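Local coordinates for DHHA1 domain protein (Clostridium perfringens, PDB 3KEW) that probably hydrolyses mischarged tRNA in trans as a zinc-dependent editing protein related to alanyl-tRNA synthetase, at residues A[40-46]-A[195-199]; A[92-96]-A[204-208]. All coordinates share one frame; numbering follows the deposited sequence.

Contact 1 of 2, residues A[40-46]-A[195-199]; sequences FPGGGGQ and CCGVH. With ZN (zinc ion), chain C.
The zinc site here has the HxxxH (His98, His102) and CxxxH (Cys195, His199) spacing of the alanyl-tRNA synthetase editing domain, and Gln46 of the glycine-rich segment 40-46 holds Val198 beside it. OE1 of Gln46 accepts Val198 N at 3.1 Å, the donor standing above the carbonyl plane, while NE2 of Gln46 gives a hydrogen to Val198 O at 3.2 Å, in the carbonyl plane and on a lone pair. With CG anti to the backbone N (chi1 -178°), the extended chain brings the amide alongside the Val198 peptide groups. OE1 also bonds to ND1 of the zinc ligand His98, which should help hold that imidazole in its rotation.

Gly43 to Gln46 form a type I' turn that brings Gly44 O toward water 1, a zinc ligand, though their very short separation is doubtful in detail. Cys195 SG binds the metal at 2.6 Å; His98, His102 and three waters complete the shell. His199 is not a ligand in this model: its NE2 donates to Cys195 SG, as does Gly197 N.

Away from the zinc, Val198 CG2 lies over one face of the Phe40 ring, a CH-pi contact 3.9 Å from the centroid. Gly42 N sits over the opposite face, and Cys196 O meets CZ of Phe40 at the ring edge.

Helix 88-112 backs the site, supplying both histidine ligands and setting Met95 against Val198; strand 184-187 touches Cys195 and His199 through Val185, and Pro41 reaches strand 56-64 of the barrel.

Contact 2 of 2, residues A[92-96]-A[204-208]; sequences FDGMQ and RDLQV
The 3-10 turn 204-206 lies against the helical segment 92-96, with the backbones nearest at Gln96 CA and Leu206 CA, 5.4 Å apart. Gln96 spans the gap: its extended chain sends NE2 to the carbonyl O of Asp205 at 2.8 Å, an N-H...O angle of 157°, with the donor in the carbonyl plane. Phe92, one helical turn earlier, has its CG anti to the backbone N (chi1 -163°), which swings the ring toward the turn. Its CZ comes to 3.6 Å from Asp205 O and its CE1 to 3.8 Å from Asp205 OD1, the ring standing nearly at right angles to the carboxylate. CG of Gln96 lies over the rim of one face of that ring. Leu206 CD1 packs 3.5 Å from the backbone O of Gln96, and the same side chain reaches Leu99 and Leu103 of helix 88-112 and Ile150 of helix 136-152.

Asp205 OD1 is bonded to Tyr12, and Gln207 NE2 to Asn229. The bond to Asp205 O supports the Gln96 amide as built, since a flip would set OE1 against that carbonyl; how it, Gln207 and Asn229 fit together remains doubtful. One amide-to-carbonyl bond thus ties the segments, with Phe92 near the Gln96 side chain and Leu206 against its backbone.

Both contacts use the loop that runs from strand 191-194 to strand 209-217; contact 2 takes its other segment from helix 88-112, against which contact 1 packs. The centres of contact 1 and contact 2 lie about 14 Å apart, and their segments alternate along the chain. Met95 joins them: its CG is 3.3 Å from Val198 O and its CE 3.4 Å from His199 O, while Gln46 NE2 comes within 3.6 Å of Gly94 C. Contact 2 binds no metal, the side chain of Leu206 being about 12 Å from the zinc; it holds the later part of the shared loop to the helix on which, just after segment 92-96, the two histidine ligands follow.

Contact 1 of 2, residues A[40-46]-A[195-199]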
loop_
_atom_site.group_PDB
_atom_site.type_symbol
_atom_site.label_atom_id
_atom_site.label_comp_id
_atom_site.label_asym_id
_atom_site.label_seq_id
_atom_site.Cartn_x
_atom_site.Cartn_y
_atom_site.Cartn_z
ATOM N N PHE A 40 -9.188 3.022 2.802
ATOM C CA PHE A 40 -8.232 3.482 1.786
ATOM C C PHE A 40 -8.970 3.482 0.452
ATOM O O PHE A 40 -9.634 2.483 0.127
ATOM C CB PHE A 40 -7.033 2.522 1.741
ATOM C CG PHE A 40 -5.852 3.009 0.924
ATOM C CD1 PHE A 40 -5.233 2.156 0.004
ATOM C CD2 PHE A 40 -5.335 4.292 1.095
ATOM C CE1 PHE A 40 -4.123 2.579 -0.740
ATOM C CE2 PHE A 40 -4.232 4.728 0.356
ATOM C CZ PHE A 40 -3.615 3.864 -0.560
ATOM N N PRO A 41 -8.927 4.613 -0.287
ATOM C CA PRO A 41 -9.509 4.685 -1.642
ATOM C C PRO A 41 -8.651 4.041 -2.754
ATOM O O PRO A 41 -9.161 3.775 -3.856
ATOM C CB PRO A 41 -9.645 6.196 -1.883
ATOM C CG PRO A 41 -8.559 6.810 -1.055
ATOM C CD PRO A 41 -8.364 5.910 0.139
ATOM N N GLY A 42 -7.380 3.783 -2.452
ATOM C CA GLY A 42 -6.403 3.367 -3.454
ATOM C C GLY A 42 -5.315 4.415 -3.588
ATOM O O GLY A 42 -5.536 5.576 -3.247
ATOM N N GLY A 43 -4.141 4.013 -4.080
ATOM C CA GLY A 43 -3.003 4.929 -4.230
ATOM C C GLY A 43 -1.658 4.230 -4.353
ATOM O O GLY A 43 -1.425 3.197 -3.730
ATOM N N GLY A 44 -0.771 4.794 -5.168
ATOM C CA GLY A 44 0.557 4.216 -5.420
ATOM C C GLY A 44 0.588 2.814 -6.033
ATOM O O GLY A 44 1.595 2.108 -5.910
ATOM N N GLY A 45 -0.504 2.418 -6.691
ATOM C CA GLY A 45 -0.623 1.088 -7.271
ATOM C C GLY A 45 -1.445 0.118 -6.434
ATOM O O GLY A 45 -1.805 -0.972 -6.892
ATOM N N GLN A 46 -1.751 0.523 -5.203
ATOM C CA GLN A 46 -2.422 -0.333 -4.248
ATOM C C GLN A 46 -3.921 -0.110 -4.328
ATOM O O GLN A 46 -4.373 1.032 -4.426
ATOM C CB GLN A 46 -1.902 -0.008 -2.850
ATOM C CG GLN A 46 -2.448 -0.831 -1.703
ATOM C CD GLN A 46 -1.681 -0.538 -0.439
ATOM O OE1 GLN A 46 -0.672 0.188 -0.470
ATOM N NE2 GLN A 46 -2.148 -1.085 0.688
ATOM N N CYS A 195 5.956 7.450 -1.546
ATOM C CA CYS A 195 4.898 6.467 -1.765
ATOM C C CYS A 195 3.612 6.883 -1.061
ATOM O O CYS A 195 3.641 7.289 0.098
ATOM C CB CYS A 195 5.329 5.076 -1.268
ATOM S SG CYS A 195 4.128 3.812 -1.647
ATOM N N CYS A 196 2.496 6.756 -1.776
ATOM C CA CYS A 196 1.150 7.017 -1.258
ATOM C C CYS A 196 0.476 5.739 -0.763
ATOM O O CYS A 196 -0.728 5.732 -0.470
ATOM C CB CYS A 196 0.270 7.624 -2.362
ATOM S SG CYS A 196 0.776 9.258 -2.895
ATOM N N GLY A 197 1.238 4.652 -0.690
ATOM C CA GLY A 197 0.690 3.384 -0.224
ATOM C C GLY A 197 0.425 3.353 1.270
ATOM O O GLY A 197 0.867 4.233 2.018
ATOM N N VAL A 198 -0.328 2.341 1.687
ATOM C CA VAL A 198 -0.509 1.999 3.096
ATOM C C VAL A 198 0.303 0.728 3.395
ATOM O O VAL A 198 -0.007 -0.361 2.898
ATOM C CB VAL A 198 -2.025 1.866 3.454
ATOM C CG1 VAL A 198 -2.236 1.165 4.799
ATOM C CG2 VAL A 198 -2.674 3.261 3.476
ATOM N N HIS A 199 1.356 0.899 4.189
ATOM C CA HIS A 199 2.328 -0.150 4.473
ATOM C C HIS A 199 2.239 -0.671 5.919
ATOM O O HIS A 199 1.767 0.044 6.811
ATOM C CB HIS A 199 3.738 0.394 4.197
ATOM C CG HIS A 199 4.015 0.614 2.742
ATOM N ND1 HIS A 199 4.728 -0.283 1.978
ATOM C CD2 HIS A 199 3.640 1.610 1.902
ATOM C CE1 HIS A 199 4.797 0.158 0.735
ATOM N NE2 HIS A 199 4.141 1.303 0.661
HETATM ZN ZN ZN C . 5.207 2.290 -3.418
HETATM O O HOH W 1 3.771 3.107 -5.173
HETATM O O HOH W 2 6.637 3.846 -4.146
HETATM O O HOH W 3 6.332 1.159 -5.105
#

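Contact 2 of 2, residues A[92-96]-A[204-208]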
loop_
_atom_site.group_PDB
_atom_site.type_symbol
_atom_site.label_atom_id
_atom_site.label_comp_id
_atom_site.label_asym_id
_atom_site.label_seq_id
_atom_site.Cartn_x
_atom_site.Cartn_y
_atom_site.Cartn_z
ATOM N N PHE A 92 -4.784 -6.028 4.578
ATOM C CA PHE A 92 -3.472 -6.505 4.994
ATOM C C PHE A 92 -2.741 -7.192 3.838
ATOM O O PHE A 92 -1.524 -7.033 3.685
ATOM C CB PHE A 92 -3.602 -7.429 6.215
ATOM C CG PHE A 92 -2.308 -7.639 6.957
ATOM C CD1 PHE A 92 -1.579 -6.549 7.432
ATOM C CD2 PHE A 92 -1.815 -8.923 7.177
ATOM C CE1 PHE A 92 -0.373 -6.728 8.113
ATOM C CE2 PHE A 92 -0.611 -9.116 7.858
ATOM C CZ PHE A 92 0.110 -8.009 8.328
ATOM N N ASP A 93 -3.487 -7.937 3.024
ATOM C CA ASP A 93 -2.931 -8.556 1.814
ATOM C C ASP A 93 -2.235 -7.518 0.934
ATOM O O ASP A 93 -1.073 -7.689 0.580
ATOM C CB ASP A 93 -4.015 -9.288 1.011
ATOM C CG ASP A 93 -3.500 -9.812 -0.322
ATOM O OD1 ASP A 93 -2.494 -10.550 -0.322
ATOM O OD2 ASP A 93 -4.099 -9.481 -1.370
ATOM N N GLY A 94 -2.947 -6.434 0.625
ATOM C CA GLY A 94 -2.401 -5.322 -0.153
ATOM C C GLY A 94 -1.244 -4.612 0.526
ATOM O O GLY A 94 -0.298 -4.211 -0.143
ATOM N N MET A 95 -1.321 -4.461 1.849
ATOM C CA MET A 95 -0.213 -3.892 2.634
ATOM C C MET A 95 1.072 -4.721 2.459
ATOM O O MET A 95 2.149 -4.162 2.217
ATOM C CB MET A 95 -0.584 -3.777 4.128
ATOM C CG MET A 95 -1.675 -2.719 4.487
ATOM S SD MET A 95 -2.319 -2.755 6.177
ATOM C CE MET A 95 -0.905 -2.035 7.019
ATOM N N GLN A 96 0.943 -6.048 2.573
ATOM C CA GLN A 96 2.077 -6.987 2.436
ATOM C C GLN A 96 2.691 -7.010 1.033
ATOM O O GLN A 96 3.921 -6.974 0.891
ATOM C CB GLN A 96 1.679 -8.414 2.858
ATOM C CG GLN A 96 1.427 -8.573 4.349
ATOM C CD GLN A 96 0.959 -9.958 4.726
ATOM O OE1 GLN A 96 0.008 -10.488 4.150
ATOM N NE2 GLN A 96 1.609 -10.545 5.716
ATOM N N ARG A 204 8.762 -7.664 9.619
ATOM C CA ARG A 204 8.279 -8.935 10.197
ATOM C C ARG A 204 6.829 -9.227 9.823
ATOM O O ARG A 204 6.461 -10.385 9.616
ATOM C CB ARG A 204 8.464 -8.953 11.722
ATOM C CG ARG A 204 8.085 -10.244 12.463
ATOM C CD ARG A 204 8.744 -11.503 11.899
ATOM N NE ARG A 204 8.206 -12.719 12.515
ATOM C CZ ARG A 204 7.088 -13.341 12.135
ATOM N NH1 ARG A 204 6.355 -12.878 11.126
ATOM N NH2 ARG A 204 6.702 -14.438 12.772
ATOM N N ASP A 205 6.022 -8.167 9.706
ATOM C CA ASP A 205 4.632 -8.267 9.242
ATOM C C ASP A 205 4.442 -8.898 7.860
ATOM O O ASP A 205 3.339 -9.337 7.529
ATOM C CB ASP A 205 3.967 -6.890 9.267
ATOM C CG ASP A 205 3.290 -6.583 10.594
ATOM O OD1 ASP A 205 2.326 -5.790 10.591
ATOM O OD2 ASP A 205 3.705 -7.134 11.636
ATOM N N LEU A 206 5.508 -8.947 7.059
ATOM C CA LEU A 206 5.473 -9.633 5.763
ATOM C C LEU A 206 5.408 -11.157 5.848
ATOM O O LEU A 206 4.991 -11.796 4.886
ATOM C CB LEU A 206 6.684 -9.244 4.926
ATOM C CG LEU A 206 6.642 -8.153 3.861
ATOM C CD1 LEU A 206 5.437 -7.257 3.983
ATOM C CD2 LEU A 206 7.917 -7.354 3.973
ATOM N N GLN A 207 5.845 -11.717 6.982
ATOM C CA GLN A 207 5.911 -13.176 7.265
ATOM C C GLN A 207 7.011 -13.862 6.460
ATOM O O GLN A 207 8.007 -14.339 7.018
ATOM C CB GLN A 207 4.566 -13.912 7.046
ATOM C CG GLN A 207 3.331 -13.338 7.766
ATOM C CD GLN A 207 2.015 -13.937 7.232
ATOM O OE1 GLN A 207 1.952 -15.115 6.876
ATOM N NE2 GLN A 207 0.974 -13.124 7.171
ATOM N N VAL A 208 6.811 -13.895 5.145
ATOM C CA VAL A 208 7.698 -14.555 4.193
ATOM C C VAL A 208 7.473 -13.946 2.795
ATOM O O VAL A 208 6.382 -13.460 2.482
ATOM C CB VAL A 208 7.479 -16.110 4.223
ATOM C CG1 VAL A 208 6.095 -16.491 3.705
ATOM C CG2 VAL A 208 8.589 -16.867 3.497
#